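Local coordinates for protein 373aa long hypothetical citrate synthase (Sulfolobus tokodaii, PDB 1VGP) that belongs to the citrate synthase family, a largely helical fold that here forms a two-chain assembly, at residues N62-L74 against I115-I127. Sequence-based numbering, arbitrary orientation.
Sequences NWFQEKLREERYL and IKGIKLISKFPTI
K123 reaches back along the chain leaving helix 58-70 and holds E71 twice: NZ donates to the backbone O of E71 (2.8 Å) and forms a salt bridge with OE1 of the same residue (2.9 Å). The E71 chain is bent at chi2 (-73°) and lies beside the lysine, pointing the same way; NZ meets the carboxylate on its anti side, 24° out of the plane. E71 is the first residue past the helix to leave helical geometry, and its carbonyl oxygen has two donors, K123 NZ and, more weakly, S122 OG. One turn further along, T126 OG1 donates to R72 O (2.8 Å), tilted only modestly from the carbonyl plane. Beyond that bond, the L74 side chain slides past those of T126 and K123 in the opposite direction, its CD2 against I127 CG1 (3.7 Å) and its CG against T126 CG2.

Toward the other end the contact turns apolar. I118 sends CG2 between K67 CB and L68 CD2, at 3.7 Å from each, while I115 CD1 meets the edge of the W63 indole at CZ2 (3.6 Å), near the ring plane. The guanidinium of R72 points elsewhere, bonding L147 O, and K119 NZ is hydrogen-bonded to Y200 OH; helix 43-52 adds L51 against I118.

The axes of 62-70 and 115-127 cross at -53° and approach to 8.3 Å. The whole is a pair of crossing helices, with the chain that leaves helix 58-70 tied to helix 113-135 by K123, S122 and T126, within the mainly helical citrate synthase fold.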
ATOM      1  N   ASN A  62       4.251 -31.675   6.350  1.00 51.00           N
ATOM      2  CA  ASN A  62       4.042 -32.376   5.093  1.00 52.01           C
ATOM      3  C   ASN A  62       2.850 -31.745   4.382  1.00 51.38           C
ATOM      4  O   ASN A  62       2.877 -31.540   3.167  1.00 50.45           O
ATOM      5  CB  ASN A  62       3.779 -33.855   5.357  1.00 57.40           C
ATOM      6  CG  ASN A  62       4.656 -34.754   4.514  1.00 62.79           C
ATOM      7  OD1 ASN A  62       5.871 -34.549   4.430  1.00 65.83           O
ATOM      8  ND2 ASN A  62       4.050 -35.758   3.880  1.00 63.69           N
ATOM      9  N   TRP A  63       1.811 -31.434   5.152  1.00 50.04           N
ATOM     10  CA  TRP A  63       0.689 -30.682   4.638  1.00 49.49           C
ATOM     11  C   TRP A  63       1.147 -29.314   4.155  1.00 48.95           C
ATOM     12  O   TRP A  63       0.675 -28.810   3.135  1.00 49.17           O
ATOM     13  CB  TRP A  63      -0.371 -30.502   5.724  1.00 51.60           C
ATOM     14  CG  TRP A  63      -1.416 -29.496   5.351  1.00 55.82           C
ATOM     15  CD1 TRP A  63      -2.502 -29.700   4.551  1.00 56.56           C
ATOM     16  CD2 TRP A  63      -1.452 -28.121   5.727  1.00 56.22           C
ATOM     17  NE1 TRP A  63      -3.215 -28.540   4.409  1.00 58.12           N
ATOM     18  CE2 TRP A  63      -2.591 -27.545   5.130  1.00 56.88           C
ATOM     19  CE3 TRP A  63      -0.636 -27.309   6.528  1.00 56.62           C
ATOM     20  CZ2 TRP A  63      -2.937 -26.204   5.287  1.00 57.16           C
ATOM     21  CZ3 TRP A  63      -0.974 -25.973   6.690  1.00 56.67           C
ATOM     22  CH2 TRP A  63      -2.116 -25.436   6.078  1.00 56.01           C
ATOM     23  N   PHE A  64       2.070 -28.714   4.898  1.00 47.71           N
ATOM     24  CA  PHE A  64       2.411 -27.317   4.692  1.00 45.72           C
ATOM     25  C   PHE A  64       3.208 -27.121   3.416  1.00 46.27           C
ATOM     26  O   PHE A  64       2.894 -26.257   2.603  1.00 45.87           O
ATOM     27  CB  PHE A  64       3.208 -26.772   5.878  1.00 41.96           C
ATOM     28  CG  PHE A  64       3.612 -25.340   5.713  1.00 40.23           C
ATOM     29  CD1 PHE A  64       2.677 -24.322   5.844  1.00 37.95           C
ATOM     30  CD2 PHE A  64       4.925 -25.006   5.389  1.00 39.28           C
ATOM     31  CE1 PHE A  64       3.039 -22.991   5.653  1.00 36.28           C
ATOM     32  CE2 PHE A  64       5.296 -23.676   5.194  1.00 38.32           C
ATOM     33  CZ  PHE A  64       4.351 -22.668   5.327  1.00 37.94           C
ATOM     34  N   GLN A  65       4.247 -27.923   3.234  1.00 48.01           N
ATOM     35  CA  GLN A  65       5.037 -27.818   2.018  1.00 50.75           C
ATOM     36  C   GLN A  65       4.316 -28.447   0.841  1.00 50.76           C
ATOM     37  O   GLN A  65       4.768 -28.346  -0.291  1.00 51.53           O
ATOM     38  CB  GLN A  65       6.412 -28.461   2.205  1.00 52.15           C
ATOM     39  CG  GLN A  65       6.394 -29.861   2.764  1.00 53.12           C
ATOM     40  CD  GLN A  65       7.713 -30.242   3.414  1.00 56.16           C
ATOM     41  OE1 GLN A  65       8.029 -31.422   3.549  1.00 57.61           O
ATOM     42  NE2 GLN A  65       8.488 -29.241   3.823  1.00 56.45           N
ATOM     43  N   GLU A  66       3.192 -29.094   1.100  1.00 52.35           N
ATOM     44  CA  GLU A  66       2.355 -29.583   0.013  1.00 54.70           C
ATOM     45  C   GLU A  66       1.627 -28.399  -0.622  1.00 54.95           C
ATOM     46  O   GLU A  66       1.626 -28.243  -1.840  1.00 54.21           O
ATOM     47  CB  GLU A  66       1.356 -30.609   0.565  1.00 58.61           C
ATOM     48  CG  GLU A  66       0.011 -30.671  -0.152  1.00 67.27           C
ATOM     49  CD  GLU A  66      -0.592 -32.073  -0.163  1.00 71.62           C
ATOM     50  OE1 GLU A  66      -0.421 -32.805   0.847  1.00 71.23           O
ATOM     51  OE2 GLU A  66      -1.229 -32.439  -1.175  1.00 71.51           O
ATOM     52  N   LYS A  67       1.027 -27.560   0.216  1.00 55.21           N
ATOM     53  CA  LYS A  67       0.363 -26.357  -0.260  1.00 56.03           C
ATOM     54  C   LYS A  67       1.360 -25.473  -1.009  1.00 56.14           C
ATOM     55  O   LYS A  67       1.004 -24.784  -1.973  1.00 56.30           O
ATOM     56  CB  LYS A  67      -0.235 -25.575   0.925  1.00 54.77           C
ATOM     57  CG  LYS A  67      -1.524 -26.161   1.502  1.00 55.01           C
ATOM     58  CD  LYS A  67      -2.643 -26.209   0.462  1.00 55.97           C
ATOM     59  CE  LYS A  67      -4.008 -25.978   1.093  1.00 56.40           C
ATOM     60  NZ  LYS A  67      -4.260 -26.912   2.218  1.00 58.64           N
ATOM     61  N   LEU A  68       2.609 -25.510  -0.558  1.00 55.37           N
ATOM     62  CA  LEU A  68       3.616 -24.563  -1.004  1.00 56.10           C
ATOM     63  C   LEU A  68       4.108 -24.857  -2.418  1.00 58.24           C
ATOM     64  O   LEU A  68       4.447 -23.929  -3.159  1.00 59.77           O
ATOM     65  CB  LEU A  68       4.803 -24.572  -0.041  1.00 54.58           C
ATOM     66  CG  LEU A  68       4.913 -23.469   1.013  1.00 52.46           C
ATOM     67  CD1 LEU A  68       6.225 -23.634   1.770  1.00 50.92           C
ATOM     68  CD2 LEU A  68       4.859 -22.110   0.354  1.00 50.15           C
ATOM     69  N   ARG A  69       4.157 -26.137  -2.790  1.00 59.29           N
ATOM     70  CA  ARG A  69       4.523 -26.519  -4.154  1.00 59.98           C
ATOM     71  C   ARG A  69       3.298 -26.518  -5.058  1.00 60.28           C
ATOM     72  O   ARG A  69       3.401 -26.283  -6.265  1.00 59.34           O
ATOM     73  CB  ARG A  69       5.162 -27.916  -4.188  1.00 61.29           C
ATOM     74  CG  ARG A  69       5.707 -28.420  -2.870  1.00 64.66           C
ATOM     75  CD  ARG A  69       7.039 -27.779  -2.526  1.00 66.97           C
ATOM     76  NE  ARG A  69       7.685 -28.385  -1.361  1.00 68.78           N
ATOM     77  CZ  ARG A  69       8.193 -29.616  -1.334  1.00 68.57           C
ATOM     78  NH1 ARG A  69       7.994 -30.444  -2.355  1.00 67.67           N
ATOM     79  NH2 ARG A  69       8.924 -30.012  -0.294  1.00 65.50           N
ATOM     80  N   GLU A  70       2.142 -26.787  -4.458  1.00 60.96           N
ATOM     81  CA  GLU A  70       0.877 -26.892  -5.176  1.00 62.05           C
ATOM     82  C   GLU A  70       0.517 -25.602  -5.907  1.00 61.71           C
ATOM     83  O   GLU A  70      -0.123 -25.640  -6.951  1.00 62.93           O
ATOM     84  CB  GLU A  70      -0.243 -27.246  -4.191  1.00 66.46           C
ATOM     85  CG  GLU A  70      -1.209 -28.326  -4.668  1.00 72.00           C
ATOM     86  CD  GLU A  70      -1.169 -29.582  -3.797  1.00 74.93           C
ATOM     87  OE1 GLU A  70      -0.291 -30.445  -4.030  1.00 76.31           O
ATOM     88  OE2 GLU A  70      -2.014 -29.700  -2.883  1.00 74.69           O
ATOM     89  N   GLU A  71       0.925 -24.460  -5.362  1.00 60.60           N
ATOM     90  CA  GLU A  71       0.419 -23.176  -5.842  1.00 58.98           C
ATOM     91  C   GLU A  71       1.504 -22.234  -6.356  1.00 55.44           C
ATOM     92  O   GLU A  71       1.360 -21.020  -6.263  1.00 55.63           O
ATOM     93  CB  GLU A  71      -0.355 -22.471  -4.727  1.00 62.97           C
ATOM     94  CG  GLU A  71      -1.738 -23.039  -4.463  1.00 64.78           C
ATOM     95  CD  GLU A  71      -2.731 -22.690  -5.557  1.00 67.38           C
ATOM     96  OE1 GLU A  71      -2.787 -21.510  -5.956  1.00 69.73           O
ATOM     97  OE2 GLU A  71      -3.455 -23.602  -6.016  1.00 68.18           O
ATOM     98  N   ARG A  72       2.582 -22.788  -6.897  1.00 52.63           N
ATOM     99  CA  ARG A  72       3.704 -21.972  -7.353  1.00 50.26           C
ATOM    100  C   ARG A  72       3.419 -21.376  -8.718  1.00 49.05           C
ATOM    101  O   ARG A  72       4.074 -20.421  -9.138  1.00 48.62           O
ATOM    102  CB  ARG A  72       4.988 -22.803  -7.436  1.00 49.92           C
ATOM    103  CG  ARG A  72       5.433 -23.389  -6.121  1.00 48.74           C
ATOM    104  CD  ARG A  72       6.710 -24.171  -6.285  1.00 50.75           C
ATOM    105  NE  ARG A  72       7.337 -24.412  -4.994  1.00 52.60           N
ATOM    106  CZ  ARG A  72       8.215 -25.377  -4.760  1.00 52.46           C
ATOM    107  NH1 ARG A  72       8.579 -26.194  -5.737  1.00 51.60           N
ATOM    108  NH2 ARG A  72       8.727 -25.523  -3.545  1.00 53.51           N
ATOM    109  N   TYR A  73       2.444 -21.949  -9.413  1.00 47.32           N
ATOM    110  CA  TYR A  73       2.188 -21.587 -10.793  1.00 46.58           C
ATOM    111  C   TYR A  73       1.439 -20.259 -10.865  1.00 45.18           C
ATOM    112  O   TYR A  73       0.491 -20.029 -10.110  1.00 45.00           O
ATOM    113  CB  TYR A  73       1.383 -22.700 -11.468  1.00 49.66           C
ATOM    114  CG  TYR A  73       1.956 -24.082 -11.220  1.00 55.64           C
ATOM    115  CD1 TYR A  73       3.058 -24.546 -11.948  1.00 58.63           C
ATOM    116  CD2 TYR A  73       1.420 -24.918 -10.235  1.00 57.46           C
ATOM    117  CE1 TYR A  73       3.615 -25.810 -11.702  1.00 58.13           C
ATOM    118  CE2 TYR A  73       1.969 -26.186  -9.980  1.00 58.91           C
ATOM    119  CZ  TYR A  73       3.067 -26.622 -10.717  1.00 59.04           C
ATOM    120  OH  TYR A  73       3.611 -27.867 -10.473  1.00 58.75           O
ATOM    121  N   LEU A  74       1.879 -19.385 -11.766  1.00 42.87           N
ATOM    122  CA  LEU A  74       1.193 -18.127 -12.041  1.00 40.44           C
ATOM    123  C   LEU A  74       0.127 -18.310 -13.122  1.00 41.33           C
ATOM    124  O   LEU A  74       0.326 -19.066 -14.079  1.00 38.60           O
ATOM    125  CB  LEU A  74       2.205 -17.087 -12.518  1.00 37.48           C
ATOM    126  CG  LEU A  74       3.520 -16.991 -11.750  1.00 37.44           C
ATOM    127  CD1 LEU A  74       4.526 -16.164 -12.556  1.00 37.11           C
ATOM    128  CD2 LEU A  74       3.274 -16.364 -10.389  1.00 33.40           C
ATOM    129  N   ILE A 115      -4.142 -19.799   4.273  1.00 43.46           N
ATOM    130  CA  ILE A 115      -4.082 -20.538   3.014  1.00 42.79           C
ATOM    131  C   ILE A 115      -3.821 -19.609   1.837  1.00 41.39           C
ATOM    132  O   ILE A 115      -2.939 -19.865   1.021  1.00 42.86           O
ATOM    133  CB  ILE A 115      -5.390 -21.297   2.744  1.00 41.87           C
ATOM    134  CG1 ILE A 115      -5.685 -22.256   3.896  1.00 41.66           C
ATOM    135  CG2 ILE A 115      -5.289 -22.052   1.434  1.00 42.40           C
ATOM    136  CD1 ILE A 115      -4.616 -23.284   4.121  1.00 39.64           C
ATOM    137  N   LYS A 116      -4.609 -18.543   1.751  1.00 40.65           N
ATOM    138  CA  LYS A 116      -4.357 -17.455   0.817  1.00 38.89           C
ATOM    139  C   LYS A 116      -2.899 -16.991   0.955  1.00 38.75           C
ATOM    140  O   LYS A 116      -2.210 -16.753  -0.036  1.00 39.23           O
ATOM    141  CB  LYS A 116      -5.321 -16.304   1.132  1.00 41.08           C
ATOM    142  CG  LYS A 116      -5.425 -15.213   0.079  1.00 42.84           C
ATOM    143  CD  LYS A 116      -6.119 -15.692  -1.194  1.00 49.21           C
ATOM    144  CE  LYS A 116      -7.600 -15.992  -0.981  1.00 52.17           C
ATOM    145  NZ  LYS A 116      -8.223 -15.032  -0.038  1.00 53.52           N
ATOM    146  N   GLY A 117      -2.424 -16.888   2.192  1.00 38.56           N
ATOM    147  CA  GLY A 117      -1.031 -16.528   2.418  1.00 36.48           C
ATOM    148  C   GLY A 117      -0.006 -17.493   1.836  1.00 35.31           C
ATOM    149  O   GLY A 117       0.939 -17.051   1.184  1.00 34.12           O
ATOM    150  N   ILE A 118      -0.178 -18.795   2.077  1.00 33.85           N
ATOM    151  CA  ILE A 118       0.728 -19.799   1.531  1.00 35.84           C
ATOM    152  C   ILE A 118       0.916 -19.594   0.036  1.00 38.40           C
ATOM    153  O   ILE A 118       2.042 -19.481  -0.459  1.00 35.90           O
ATOM    154  CB  ILE A 118       0.195 -21.227   1.699  1.00 37.65           C
ATOM    155  CG1 ILE A 118      -0.283 -21.466   3.134  1.00 39.44           C
ATOM    156  CG2 ILE A 118       1.267 -22.216   1.290  1.00 34.85           C
ATOM    157  CD1 ILE A 118       0.775 -21.302   4.170  1.00 41.11           C
ATOM    158  N   LYS A 119      -0.200 -19.553  -0.687  1.00 40.69           N
ATOM    159  CA  LYS A 119      -0.162 -19.509  -2.144  1.00 42.72           C
ATOM    160  C   LYS A 119       0.556 -18.252  -2.647  1.00 40.10           C
ATOM    161  O   LYS A 119       1.388 -18.321  -3.553  1.00 39.91           O
ATOM    162  CB  LYS A 119      -1.590 -19.593  -2.709  1.00 48.00           C
ATOM    163  CG  LYS A 119      -2.508 -18.428  -2.330  1.00 52.16           C
ATOM    164  CD  LYS A 119      -3.188 -17.796  -3.558  1.00 54.42           C
ATOM    165  CE  LYS A 119      -2.185 -17.027  -4.440  1.00 54.94           C
ATOM    166  NZ  LYS A 119      -2.793 -16.485  -5.705  1.00 54.33           N
ATOM    167  N   LEU A 120       0.244 -17.108  -2.051  1.00 37.68           N
ATOM    168  CA  LEU A 120       0.956 -15.877  -2.367  1.00 36.18           C
ATOM    169  C   LEU A 120       2.461 -16.051  -2.189  1.00 36.04           C
ATOM    170  O   LEU A 120       3.243 -15.719  -3.085  1.00 34.65           O
ATOM    171  CB  LEU A 120       0.475 -14.739  -1.464  1.00 32.57           C
ATOM    172  CG  LEU A 120      -0.021 -13.477  -2.162  1.00 32.44           C
ATOM    173  CD1 LEU A 120      -0.126 -12.359  -1.134  1.00 31.53           C
ATOM    174  CD2 LEU A 120       0.913 -13.086  -3.304  1.00 29.81           C
ATOM    175  N   ILE A 121       2.849 -16.570  -1.024  1.00 34.79           N
ATOM    176  CA  ILE A 121       4.253 -16.717  -0.648  1.00 34.95           C
ATOM    177  C   ILE A 121       4.987 -17.582  -1.676  1.00 36.14           C
ATOM    178  O   ILE A 121       6.123 -17.302  -2.058  1.00 37.42           O
ATOM    179  CB  ILE A 121       4.364 -17.374   0.759  1.00 32.67           C
ATOM    180  CG1 ILE A 121       3.835 -16.408   1.815  1.00 33.13           C
ATOM    181  CG2 ILE A 121       5.801 -17.756   1.058  1.00 31.40           C
ATOM    182  CD1 ILE A 121       3.642 -17.019   3.168  1.00 32.59           C
ATOM    183  N   SER A 122       4.310 -18.628  -2.123  1.00 36.67           N
ATOM    184  CA  SER A 122       4.897 -19.592  -3.028  1.00 37.01           C
ATOM    185  C   SER A 122       5.104 -19.050  -4.444  1.00 36.48           C
ATOM    186  O   SER A 122       5.950 -19.556  -5.190  1.00 37.95           O
ATOM    187  CB  SER A 122       4.026 -20.837  -3.084  1.00 38.67           C
ATOM    188  OG  SER A 122       3.523 -21.010  -4.391  1.00 43.12           O
ATOM    189  N   LYS A 123       4.344 -18.025  -4.814  1.00 34.09           N
ATOM    190  CA  LYS A 123       4.429 -17.476  -6.164  1.00 31.53           C
ATOM    191  C   LYS A 123       5.465 -16.370  -6.321  1.00 32.30           C
ATOM    192  O   LYS A 123       5.871 -16.061  -7.443  1.00 33.47           O
ATOM    193  CB  LYS A 123       3.067 -16.940  -6.607  1.00 30.36           C
ATOM    194  CG  LYS A 123       2.065 -18.026  -6.985  1.00 26.20           C
ATOM    195  CD  LYS A 123       0.654 -17.488  -6.962  1.00 27.51           C
ATOM    196  CE  LYS A 123      -0.324 -18.517  -7.480  1.00 28.71           C
ATOM    197  NZ  LYS A 123      -0.841 -19.363  -6.382  1.00 30.34           N
ATOM    198  N   PHE A 124       5.889 -15.761  -5.214  1.00 32.84           N
ATOM    199  CA  PHE A 124       6.852 -14.663  -5.291  1.00 30.75           C
ATOM    200  C   PHE A 124       8.083 -15.100  -6.067  1.00 29.82           C
ATOM    201  O   PHE A 124       8.489 -14.448  -7.024  1.00 28.15           O
ATOM    202  CB  PHE A 124       7.263 -14.190  -3.891  1.00 30.40           C
ATOM    203  CG  PHE A 124       6.468 -13.014  -3.388  1.00 29.89           C
ATOM    204  CD1 PHE A 124       7.064 -11.768  -3.244  1.00 27.54           C
ATOM    205  CD2 PHE A 124       5.121 -13.154  -3.061  1.00 30.82           C
ATOM    206  CE1 PHE A 124       6.331 -10.678  -2.776  1.00 28.99           C
ATOM    207  CE2 PHE A 124       4.380 -12.068  -2.593  1.00 28.40           C
ATOM    208  CZ  PHE A 124       4.984 -10.827  -2.452  1.00 28.47           C
ATOM    209  N   PRO A 125       8.690 -16.228  -5.673  1.00 30.70           N
ATOM    210  CA  PRO A 125       9.888 -16.664  -6.401  1.00 31.86           C
ATOM    211  C   PRO A 125       9.641 -16.905  -7.898  1.00 31.40           C
ATOM    212  O   PRO A 125      10.499 -16.597  -8.730  1.00 31.30           O
ATOM    213  CB  PRO A 125      10.330 -17.924  -5.645  1.00 30.79           C
ATOM    214  CG  PRO A 125       9.119 -18.363  -4.875  1.00 32.05           C
ATOM    215  CD  PRO A 125       8.386 -17.110  -4.529  1.00 30.01           C
ATOM    216  N   THR A 126       8.458 -17.427  -8.230  1.00 31.22           N
ATOM    217  CA  THR A 126       8.060 -17.651  -9.620  1.00 30.43           C
ATOM    218  C   THR A 126       7.963 -16.343 -10.393  1.00 30.66           C
ATOM    219  O   THR A 126       8.410 -16.259 -11.537  1.00 31.46           O
ATOM    220  CB  THR A 126       6.691 -18.367  -9.718  1.00 30.91           C
ATOM    221  OG1 THR A 126       6.590 -19.380  -8.714  1.00 31.67           O
ATOM    222  CG2 THR A 126       6.531 -19.015 -11.064  1.00 29.71           C
ATOM    223  N   ILE A 127       7.368 -15.323  -9.774  1.00 30.22           N
ATOM    224  CA  ILE A 127       7.328 -13.990 -10.382  1.00 29.33           C
ATOM    225  C   ILE A 127       8.752 -13.483 -10.597  1.00 30.42           C
ATOM    226  O   ILE A 127       9.104 -13.019 -11.678  1.00 30.54           O
ATOM    227  CB  ILE A 127       6.589 -12.972  -9.483  1.00 27.23           C
ATOM    228  CG1 ILE A 127       5.128 -13.398  -9.293  1.00 27.76           C
ATOM    229  CG2 ILE A 127       6.669 -11.582 -10.093  1.00 24.03           C
ATOM    230  CD1 ILE A 127       4.361 -12.530  -8.312  1.00 23.44           C
TER